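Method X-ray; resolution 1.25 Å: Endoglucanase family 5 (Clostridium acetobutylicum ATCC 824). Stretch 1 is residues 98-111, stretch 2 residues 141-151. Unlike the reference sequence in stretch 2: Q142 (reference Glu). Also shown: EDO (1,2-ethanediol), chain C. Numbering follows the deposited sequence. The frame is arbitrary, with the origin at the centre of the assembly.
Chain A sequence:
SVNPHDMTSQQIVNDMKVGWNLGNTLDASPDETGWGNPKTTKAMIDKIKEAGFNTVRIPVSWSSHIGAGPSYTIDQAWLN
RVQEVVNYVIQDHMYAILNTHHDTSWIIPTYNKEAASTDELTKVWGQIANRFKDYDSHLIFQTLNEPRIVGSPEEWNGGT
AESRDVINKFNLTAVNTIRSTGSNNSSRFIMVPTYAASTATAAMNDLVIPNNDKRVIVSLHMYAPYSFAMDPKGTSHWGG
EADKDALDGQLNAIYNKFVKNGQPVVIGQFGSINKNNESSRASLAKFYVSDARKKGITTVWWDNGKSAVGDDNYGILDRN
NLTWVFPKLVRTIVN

Stretch 1, residues 98-111: LNTHHDTSWIIPTY
Stretch 2 (141-151) FQTLNEPRIVG

Water does much of the joining here: beyond the parallel strands, which begin earlier in the chain, ordered waters carry most of the polar links between loops that run on side by side. Water 1 donates to T100 OG1 (2.8 Å) and H101 O (3.0 Å) and accepts from N145 N (3.1 Å); water 2 donates to H101 O and accepts from E146 N, both at 3.0 Å; water 5 donates to I107 O (2.8 Å) and accepts from R148 N (3.1 Å). Water 3 accepts from R148 NH1 (3.1 Å).

L98 beside F141 (CA to CA 5.0 Å) sets the register; N99 CA lies 4.5 Å from Q142 CA. Q142 N donates to L98 O at 2.9 Å, nearly straight at 165°. L98 (chi1 t, chi2 p) and F141 (chi1 m) share one sheet face, CD2 of L98 lying 4.3 Å from CE1 of F141.

On the other face N99, chi1 p, uses both amide protons: ND2 donates to Q142 OE1 at 3.1 Å and to H101 ND1 at 3.0 Å. An amide suits this place because one nitrogen can serve two acceptors. Q142, Glu in the reference sequence, extends with chi1 and chi2 both t. H101 (phi/psi -127/-109) faces N145 (-91/-82), whose ND2 lies over its ring, 3.2 Å from H101 CE1.

T100, chi1 p, turns its hydroxyl to the backbone: OG1 donates to T143 O at 2.9 Å while accepting from water 1. D103 N donates to H101 O (2.8 Å), and I107 N to D103 O (3.0 Å). I107 CD1 meets L144 CD2 at 3.7 Å, both residues m,t.

R148 (-172/174) points CB away; chi1 p, chi2 t, chi3 t and chi4 -80° bring its end nearer, where NH1 donates to E146 O at 2.9 Å and lies 3.8 Å from T104 CG2. I149, m,m, packs its CD1 methyl 3.6 Å from P109 CD, whose apolar ring suits that contact, 3.7 Å from T110 CG2 and 3.9 Å from I108 CG2.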

# COMPACT_ATOMS: atom_id res chain seq x y z
N LEU A 98 4.63 4.25 -5.23
CA LEU A 98 5.79 4.60 -4.42
C LEU A 98 5.29 5.32 -3.18
O LEU A 98 4.57 6.31 -3.31
CB LEU A 98 6.72 5.50 -5.23
CG LEU A 98 7.95 6.00 -4.50
CD1 LEU A 98 8.90 4.90 -4.14
CD2 LEU A 98 8.68 7.05 -5.31
N ASN A 99 5.69 4.85 -2.00
CA ASN A 99 5.15 5.43 -0.76
C ASN A 99 6.24 5.90 0.20
O ASN A 99 7.44 5.89 -0.10
CB ASN A 99 4.17 4.47 -0.06
CG ASN A 99 4.82 3.35 0.70
OD1 ASN A 99 6.03 3.27 0.80
ND2 ASN A 99 4.00 2.47 1.29
N THR A 100 5.79 6.38 1.38
CA THR A 100 6.55 6.26 2.61
C THR A 100 5.95 5.12 3.42
O THR A 100 4.74 4.87 3.35
CB THR A 100 6.57 7.56 3.44
OG1 THR A 100 5.27 7.84 4.01
CG2 THR A 100 7.03 8.77 2.62
N HIS A 101 6.79 4.42 4.19
CA HIS A 101 6.38 3.12 4.76
C HIS A 101 6.61 3.15 6.25
O HIS A 101 5.85 3.84 6.98
CB HIS A 101 6.91 1.91 3.99
CG HIS A 101 6.04 0.72 4.15
ND1 HIS A 101 4.90 0.54 3.41
CD2 HIS A 101 6.15 -0.35 4.98
CE1 HIS A 101 4.34 -0.60 3.79
NE2 HIS A 101 5.11 -1.17 4.71
N HIS A 102 7.60 2.43 6.77
CA HIS A 102 7.87 2.35 8.23
C HIS A 102 8.62 3.59 8.70
O HIS A 102 9.81 3.56 9.02
CB HIS A 102 8.67 1.11 8.58
CG HIS A 102 7.99 -0.19 8.30
ND1 HIS A 102 6.70 -0.46 8.66
CD2 HIS A 102 8.43 -1.30 7.66
CE1 HIS A 102 6.36 -1.68 8.25
NE2 HIS A 102 7.41 -2.22 7.67
N ASP A 103 7.87 4.69 8.71
CA ASP A 103 8.34 6.06 8.98
C ASP A 103 7.60 6.68 10.16
O ASP A 103 7.60 7.90 10.33
CB ASP A 103 8.29 6.86 7.67
CG ASP A 103 9.46 6.48 6.74
OD1 ASP A 103 10.60 6.65 7.20
OD2 ASP A 103 9.23 6.04 5.59
N THR A 104 6.97 5.82 10.99
CA THR A 104 6.26 6.31 12.18
C THR A 104 7.20 6.92 13.21
O THR A 104 6.70 7.66 14.09
CB THR A 104 5.47 5.20 12.87
OG1 THR A 104 6.35 4.19 13.32
CG2 THR A 104 4.43 4.57 11.94
N SER A 105 8.49 6.69 13.14
CA SER A 105 9.40 7.27 14.12
C SER A 105 9.42 8.78 14.01
O SER A 105 9.69 9.45 15.03
CB SER A 105 10.81 6.72 13.94
OG SER A 105 11.33 7.02 12.67
N TRP A 106 9.17 9.36 12.82
CA TRP A 106 9.23 10.79 12.60
C TRP A 106 7.92 11.36 12.08
O TRP A 106 7.75 12.58 12.09
CB TRP A 106 10.43 11.18 11.70
CG TRP A 106 10.40 10.56 10.34
CD1 TRP A 106 10.91 9.34 9.98
CD2 TRP A 106 9.86 11.13 9.16
NE1 TRP A 106 10.71 9.12 8.63
CE2 TRP A 106 10.05 10.21 8.11
CE3 TRP A 106 9.20 12.33 8.89
CZ2 TRP A 106 9.63 10.46 6.82
CZ3 TRP A 106 8.79 12.58 7.59
CH2 TRP A 106 9.00 11.66 6.58
N ILE A 107 6.97 10.53 11.66
CA ILE A 107 5.62 10.95 11.29
C ILE A 107 4.72 10.57 12.46
O ILE A 107 4.41 9.40 12.62
CB ILE A 107 5.14 10.29 9.99
CG1 ILE A 107 6.12 10.54 8.84
CG2 ILE A 107 3.76 10.76 9.65
CD1 ILE A 107 5.87 9.72 7.60
N ILE A 108 4.33 11.54 13.28
CA ILE A 108 3.67 11.27 14.57
C ILE A 108 2.37 12.06 14.66
O ILE A 108 2.41 13.26 14.88
CB ILE A 108 4.59 11.55 15.76
CG1 ILE A 108 5.95 10.86 15.59
CG2 ILE A 108 3.89 11.09 17.04
CD1 ILE A 108 7.01 11.37 16.60
N PRO A 109 1.21 11.38 14.51
CA PRO A 109 -0.06 12.15 14.39
C PRO A 109 -0.67 12.51 15.74
O PRO A 109 -1.73 12.00 16.15
CB PRO A 109 -0.94 11.21 13.56
CG PRO A 109 -0.46 9.85 13.91
CD PRO A 109 1.07 10.01 14.00
N THR A 110 -0.02 13.44 16.44
CA THR A 110 -0.59 14.11 17.62
C THR A 110 -0.49 15.61 17.40
O THR A 110 0.39 16.09 16.67
CB THR A 110 0.12 13.73 18.94
OG1 THR A 110 1.45 14.24 18.88
CG2 THR A 110 0.08 12.26 19.20
N TYR A 111 -1.34 16.38 18.09
CA TYR A 111 -1.23 17.83 18.00
C TYR A 111 0.13 18.30 18.51
O TYR A 111 0.74 19.23 17.94
CB TYR A 111 -2.34 18.52 18.79
CG TYR A 111 -3.73 18.25 18.25
CD1 TYR A 111 -4.05 18.41 16.89
CD2 TYR A 111 -4.76 17.80 19.09
CE1 TYR A 111 -5.32 18.20 16.43
CE2 TYR A 111 -6.02 17.56 18.62
CZ TYR A 111 -6.31 17.76 17.29
OH TYR A 111 -7.56 17.50 16.82
N PHE A 141 1.97 8.16 -6.38
CA PHE A 141 2.54 8.38 -5.07
C PHE A 141 1.51 8.03 -4.01
O PHE A 141 0.34 8.38 -4.15
CB PHE A 141 2.99 9.84 -4.86
CG PHE A 141 4.14 10.31 -5.71
CD1 PHE A 141 5.01 9.46 -6.33
CD2 PHE A 141 4.33 11.66 -5.88
CE1 PHE A 141 6.05 9.96 -7.12
CE2 PHE A 141 5.33 12.16 -6.68
CZ PHE A 141 6.23 11.32 -7.27
N GLN A 142 1.93 7.38 -2.92
CA GLN A 142 1.08 7.10 -1.77
C GLN A 142 1.73 7.84 -0.60
O GLN A 142 2.89 7.58 -0.25
CB GLN A 142 1.00 5.60 -1.55
CG GLN A 142 0.34 5.18 -0.27
CD GLN A 142 0.52 3.69 0.01
OE1 GLN A 142 1.04 3.31 1.09
NE2 GLN A 142 0.14 2.88 -0.88
N THR A 143 1.02 8.78 -0.01
CA THR A 143 1.64 9.73 0.91
C THR A 143 2.24 9.07 2.14
O THR A 143 3.35 9.41 2.55
CB THR A 143 0.61 10.79 1.31
OG1 THR A 143 -0.51 10.12 1.86
CG2 THR A 143 0.21 11.68 0.14
N LEU A 144 1.48 8.15 2.73
CA LEU A 144 1.74 7.52 4.01
C LEU A 144 1.25 6.09 3.91
O LEU A 144 0.31 5.79 3.16
CB LEU A 144 0.98 8.23 5.13
CG LEU A 144 1.22 9.74 5.30
CD1 LEU A 144 0.21 10.32 6.25
CD2 LEU A 144 2.64 9.96 5.81
N ASN A 145 1.81 5.19 4.73
CA ASN A 145 1.43 3.78 4.72
C ASN A 145 0.30 3.51 5.72
O ASN A 145 -0.88 3.46 5.35
CB ASN A 145 2.67 2.93 5.03
CG ASN A 145 2.31 1.48 5.20
OD1 ASN A 145 1.57 0.94 4.41
ND2 ASN A 145 2.85 0.83 6.21
N GLU A 146 0.64 3.34 7.00
CA GLU A 146 -0.31 3.09 8.07
C GLU A 146 -0.04 4.08 9.20
O GLU A 146 0.45 3.73 10.29
CB GLU A 146 -0.18 1.66 8.56
CG GLU A 146 -0.64 0.66 7.49
CD GLU A 146 -0.59 -0.77 7.90
OE1 GLU A 146 -0.12 -1.09 9.02
OE2 GLU A 146 -0.99 -1.66 7.09
N PRO A 147 -0.26 5.37 8.95
CA PRO A 147 0.14 6.38 9.93
C PRO A 147 -0.69 6.21 11.20
O PRO A 147 -1.91 6.09 11.16
CB PRO A 147 -0.18 7.71 9.23
CG PRO A 147 -1.28 7.38 8.23
CD PRO A 147 -0.91 5.96 7.75
N ARG A 148 -0.02 6.23 12.34
CA ARG A 148 -0.66 5.83 13.59
C ARG A 148 0.27 6.13 14.75
O ARG A 148 1.43 6.52 14.56
CB ARG A 148 -0.99 4.35 13.55
CG ARG A 148 0.23 3.43 13.59
CD ARG A 148 -0.11 2.00 13.18
NE ARG A 148 0.99 1.08 13.39
CZ ARG A 148 2.01 0.94 12.57
NH1 ARG A 148 2.10 1.60 11.44
NH2 ARG A 148 2.99 0.09 12.89
N ILE A 149 -0.25 5.92 15.96
CA ILE A 149 0.52 6.03 17.20
C ILE A 149 0.82 4.63 17.70
O ILE A 149 -0.05 3.93 18.23
CB ILE A 149 -0.22 6.87 18.26
CG1 ILE A 149 -0.54 8.26 17.71
CG2 ILE A 149 0.63 6.93 19.55
CD1 ILE A 149 0.62 9.09 17.40
N VAL A 150 2.05 4.18 17.48
CA VAL A 150 2.43 2.83 17.86
C VAL A 150 2.37 2.71 19.38
O VAL A 150 2.89 3.57 20.12
CB VAL A 150 3.83 2.49 17.33
CG1 VAL A 150 4.26 1.11 17.82
CG2 VAL A 150 3.85 2.56 15.81
N GLY A 151 1.74 1.65 19.86
CA GLY A 151 1.57 1.43 21.28
C GLY A 151 0.34 2.07 21.87
O GLY A 151 0.05 1.83 23.05
C1 EDO C . -0.24 -4.64 9.49
O1 EDO C . 0.71 -3.58 9.28
C2 EDO C . -0.99 -4.95 8.21
O2 EDO C . -1.95 -3.93 7.94
O HOH W 1 4.29 6.26 6.16
O HOH W 2 3.19 3.94 8.39
O HOH W 3 4.33 1.33 9.24
O HOH W 4 3.87 7.79 15.14
O HOH W 5 2.64 7.60 11.43